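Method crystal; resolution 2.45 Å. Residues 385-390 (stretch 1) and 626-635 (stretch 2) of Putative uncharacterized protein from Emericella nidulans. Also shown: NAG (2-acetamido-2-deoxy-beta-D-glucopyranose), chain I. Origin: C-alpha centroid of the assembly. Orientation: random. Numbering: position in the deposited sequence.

Stretch 1 (385-390) ALAHYA
Stretch 2 626-635: HLTVLNSSNL

Residues 385-389 lie in a β-strand that begins earlier in the chain, extended throughout (Leu386 -105/136, His388 -98/117), so side chains alternate: Leu386 and His388 direct CA-to-CB toward the second stretch, Ala387 and Tyr389 away. The second stretch is an irregular loop. Leu627 (-61/129) and Val629 (-62/128) are extended, Asn631 (48/50) turns the chain in a left-handed conformation, and Ser633 to Leu635 adopt helical angles. The closest CA approach, 7.7 Å between His388 CA and Leu627 CA, leaves room for side chains to fill the gap.

His388 dominates the contact. With chi1 at -160° (t) and chi2 at -59°, its ring reaches into the loop, and His388 NE2 lies 2.7 Å from Ser632 OG in a nearly linear hydrogen bond whose donor could be either atom. Histidine suits this place because both ring nitrogens find partners: besides the NE2 bond, His388 ND1 donates to Tyr389 O at 3.1 Å, a bent bond of 135°. Ser632, chi1 166° (t), presents its small hydroxyl at the ring edge; the same OG accepts from Leu635 N at 3.1 Å, linking the imidazole through the serine hydroxyl to the backbone of Leu635.

Other side chains pack about His388. Val629, chi1 -173° (t), places CG2 over one face, 3.9 Å from the centroid of the His388 ring and 27° off the normal, a CH-pi contact. Leu635 (m, t) brings CD1 to 3.9 Å from His388 CD2, near the ring plane, while Leu627 CD1 approaches His388 CB at 3.5 Å. Asn634, chi1 -69° (m), is a polar neighbour: its ND2, hydrogen-bonded elsewhere in the structure, lies 3.6 Å from His388 CE1.

Leu386 and Leu627 share the t,p rotamer. Leu386 CD2 meets Leu627 CD2 at 3.9 Å and Leu635 CD1 at 3.7 Å, so branched leucines close an apolar cluster beside the imidazole. Asn631, partly exposed and clear of the strand, carries the glycan: its ND2 is bonded to NAG C1 at 1.4 Å.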

# COMPACT_ATOMS: atom_id res chain seq x y z
N ALA A 385 -8.37 11.77 -15.63
CA ALA A 385 -7.12 11.01 -15.62
C ALA A 385 -6.14 11.63 -16.60
O ALA A 385 -6.49 11.85 -17.76
CB ALA A 385 -7.37 9.55 -15.98
N LEU A 386 -4.93 11.91 -16.13
CA LEU A 386 -3.89 12.45 -16.99
C LEU A 386 -2.87 11.37 -17.31
O LEU A 386 -2.48 10.60 -16.43
CB LEU A 386 -3.22 13.65 -16.31
CG LEU A 386 -1.96 14.25 -16.96
CD1 LEU A 386 -2.19 14.52 -18.43
CD2 LEU A 386 -1.55 15.51 -16.24
N ALA A 387 -2.46 11.31 -18.57
CA ALA A 387 -1.32 10.49 -19.00
C ALA A 387 -0.35 11.40 -19.74
O ALA A 387 -0.45 11.59 -20.96
CB ALA A 387 -1.78 9.37 -19.90
N HIS A 388 0.59 11.97 -18.98
CA HIS A 388 1.54 12.96 -19.50
C HIS A 388 2.85 12.27 -19.85
O HIS A 388 3.52 11.75 -18.97
CB HIS A 388 1.77 14.04 -18.46
CG HIS A 388 2.33 15.31 -19.02
ND1 HIS A 388 3.53 15.36 -19.69
CD2 HIS A 388 1.86 16.58 -18.99
CE1 HIS A 388 3.77 16.61 -20.07
NE2 HIS A 388 2.77 17.36 -19.65
N TYR A 389 3.21 12.29 -21.12
CA TYR A 389 4.43 11.64 -21.60
C TYR A 389 5.59 12.63 -21.81
O TYR A 389 5.42 13.85 -21.69
CB TYR A 389 4.15 10.90 -22.91
CG TYR A 389 3.27 9.70 -22.73
CD1 TYR A 389 1.90 9.84 -22.53
CD2 TYR A 389 3.80 8.42 -22.76
CE1 TYR A 389 1.09 8.74 -22.35
CE2 TYR A 389 3.00 7.32 -22.59
CZ TYR A 389 1.65 7.48 -22.38
OH TYR A 389 0.87 6.36 -22.21
N ALA A 390 6.76 12.08 -22.11
CA ALA A 390 7.95 12.85 -22.46
C ALA A 390 8.84 11.96 -23.30
O ALA A 390 8.83 10.74 -23.13
CB ALA A 390 8.68 13.31 -21.22
N HIS A 626 1.92 13.44 -8.00
CA HIS A 626 1.37 14.46 -8.90
C HIS A 626 2.29 14.66 -10.11
O HIS A 626 3.38 14.07 -10.17
CB HIS A 626 1.13 15.76 -8.16
CG HIS A 626 2.37 16.39 -7.60
ND1 HIS A 626 2.71 16.29 -6.27
CD2 HIS A 626 3.32 17.15 -8.18
CE1 HIS A 626 3.84 16.94 -6.06
NE2 HIS A 626 4.23 17.48 -7.20
N LEU A 627 1.85 15.48 -11.06
CA LEU A 627 2.56 15.68 -12.33
C LEU A 627 3.95 16.25 -12.10
O LEU A 627 4.12 17.24 -11.39
CB LEU A 627 1.75 16.60 -13.26
CG LEU A 627 2.33 16.98 -14.63
CD1 LEU A 627 2.58 15.76 -15.50
CD2 LEU A 627 1.40 17.96 -15.33
N THR A 628 4.95 15.60 -12.69
CA THR A 628 6.35 16.01 -12.57
C THR A 628 6.59 17.32 -13.31
O THR A 628 7.21 18.24 -12.78
CB THR A 628 7.30 14.95 -13.19
OG1 THR A 628 7.11 13.69 -12.54
CG2 THR A 628 8.77 15.38 -13.09
N VAL A 629 6.07 17.38 -14.54
CA VAL A 629 6.32 18.50 -15.44
C VAL A 629 5.78 19.80 -14.85
O VAL A 629 4.64 19.87 -14.41
CB VAL A 629 5.65 18.27 -16.82
CG1 VAL A 629 6.07 19.35 -17.81
CG2 VAL A 629 6.01 16.89 -17.37
N LEU A 630 6.64 20.82 -14.81
CA LEU A 630 6.27 22.14 -14.30
C LEU A 630 5.90 23.02 -15.49
O LEU A 630 6.61 23.06 -16.49
CB LEU A 630 7.45 22.76 -13.55
CG LEU A 630 8.00 21.98 -12.35
CD1 LEU A 630 9.28 22.66 -11.85
CD2 LEU A 630 6.96 21.88 -11.24
N ASN A 631 4.77 23.72 -15.39
CA ASN A 631 4.27 24.57 -16.48
C ASN A 631 4.28 23.85 -17.83
O ASN A 631 4.78 24.37 -18.83
CB ASN A 631 5.10 25.86 -16.55
CG ASN A 631 4.48 26.89 -17.49
OD1 ASN A 631 3.30 26.80 -17.85
ND2 ASN A 631 5.29 27.88 -17.89
N SER A 632 3.71 22.64 -17.87
CA SER A 632 3.71 21.82 -19.08
C SER A 632 3.35 22.60 -20.34
O SER A 632 2.36 23.33 -20.36
CB SER A 632 2.74 20.64 -18.91
OG SER A 632 2.48 20.02 -20.15
N SER A 633 4.16 22.44 -21.38
CA SER A 633 3.86 23.01 -22.69
C SER A 633 2.71 22.27 -23.36
O SER A 633 1.98 22.85 -24.16
CB SER A 633 5.11 22.97 -23.59
OG SER A 633 6.15 23.79 -23.07
N ASN A 634 2.55 20.98 -23.05
CA ASN A 634 1.44 20.20 -23.60
C ASN A 634 0.08 20.65 -23.07
O ASN A 634 -0.91 20.72 -23.81
CB ASN A 634 1.60 18.72 -23.26
CG ASN A 634 2.75 18.07 -23.97
OD1 ASN A 634 3.38 18.66 -24.85
ND2 ASN A 634 3.04 16.83 -23.60
N LEU A 635 0.03 20.91 -21.77
CA LEU A 635 -1.22 21.13 -21.07
C LEU A 635 -1.65 22.58 -21.06
O LEU A 635 -2.83 22.88 -21.22
CB LEU A 635 -1.12 20.64 -19.62
CG LEU A 635 -1.14 19.13 -19.41
CD1 LEU A 635 -1.09 18.82 -17.92
CD2 LEU A 635 -2.37 18.52 -20.05
C1 NAG I . 4.86 28.92 -18.79
C2 NAG I . 4.93 30.27 -18.07
C3 NAG I . 4.63 31.43 -19.03
C4 NAG I . 5.42 31.29 -20.33
C5 NAG I . 5.28 29.88 -20.92
C6 NAG I . 6.12 29.68 -22.19
C7 NAG I . 4.37 30.29 -15.67
C8 NAG I . 3.26 30.31 -14.66
N2 NAG I . 3.99 30.29 -16.96
O3 NAG I . 4.95 32.66 -18.40
O4 NAG I . 4.98 32.25 -21.27
O5 NAG I . 5.68 28.93 -19.94
O6 NAG I . 7.13 28.71 -21.98
O7 NAG I . 5.55 30.29 -15.30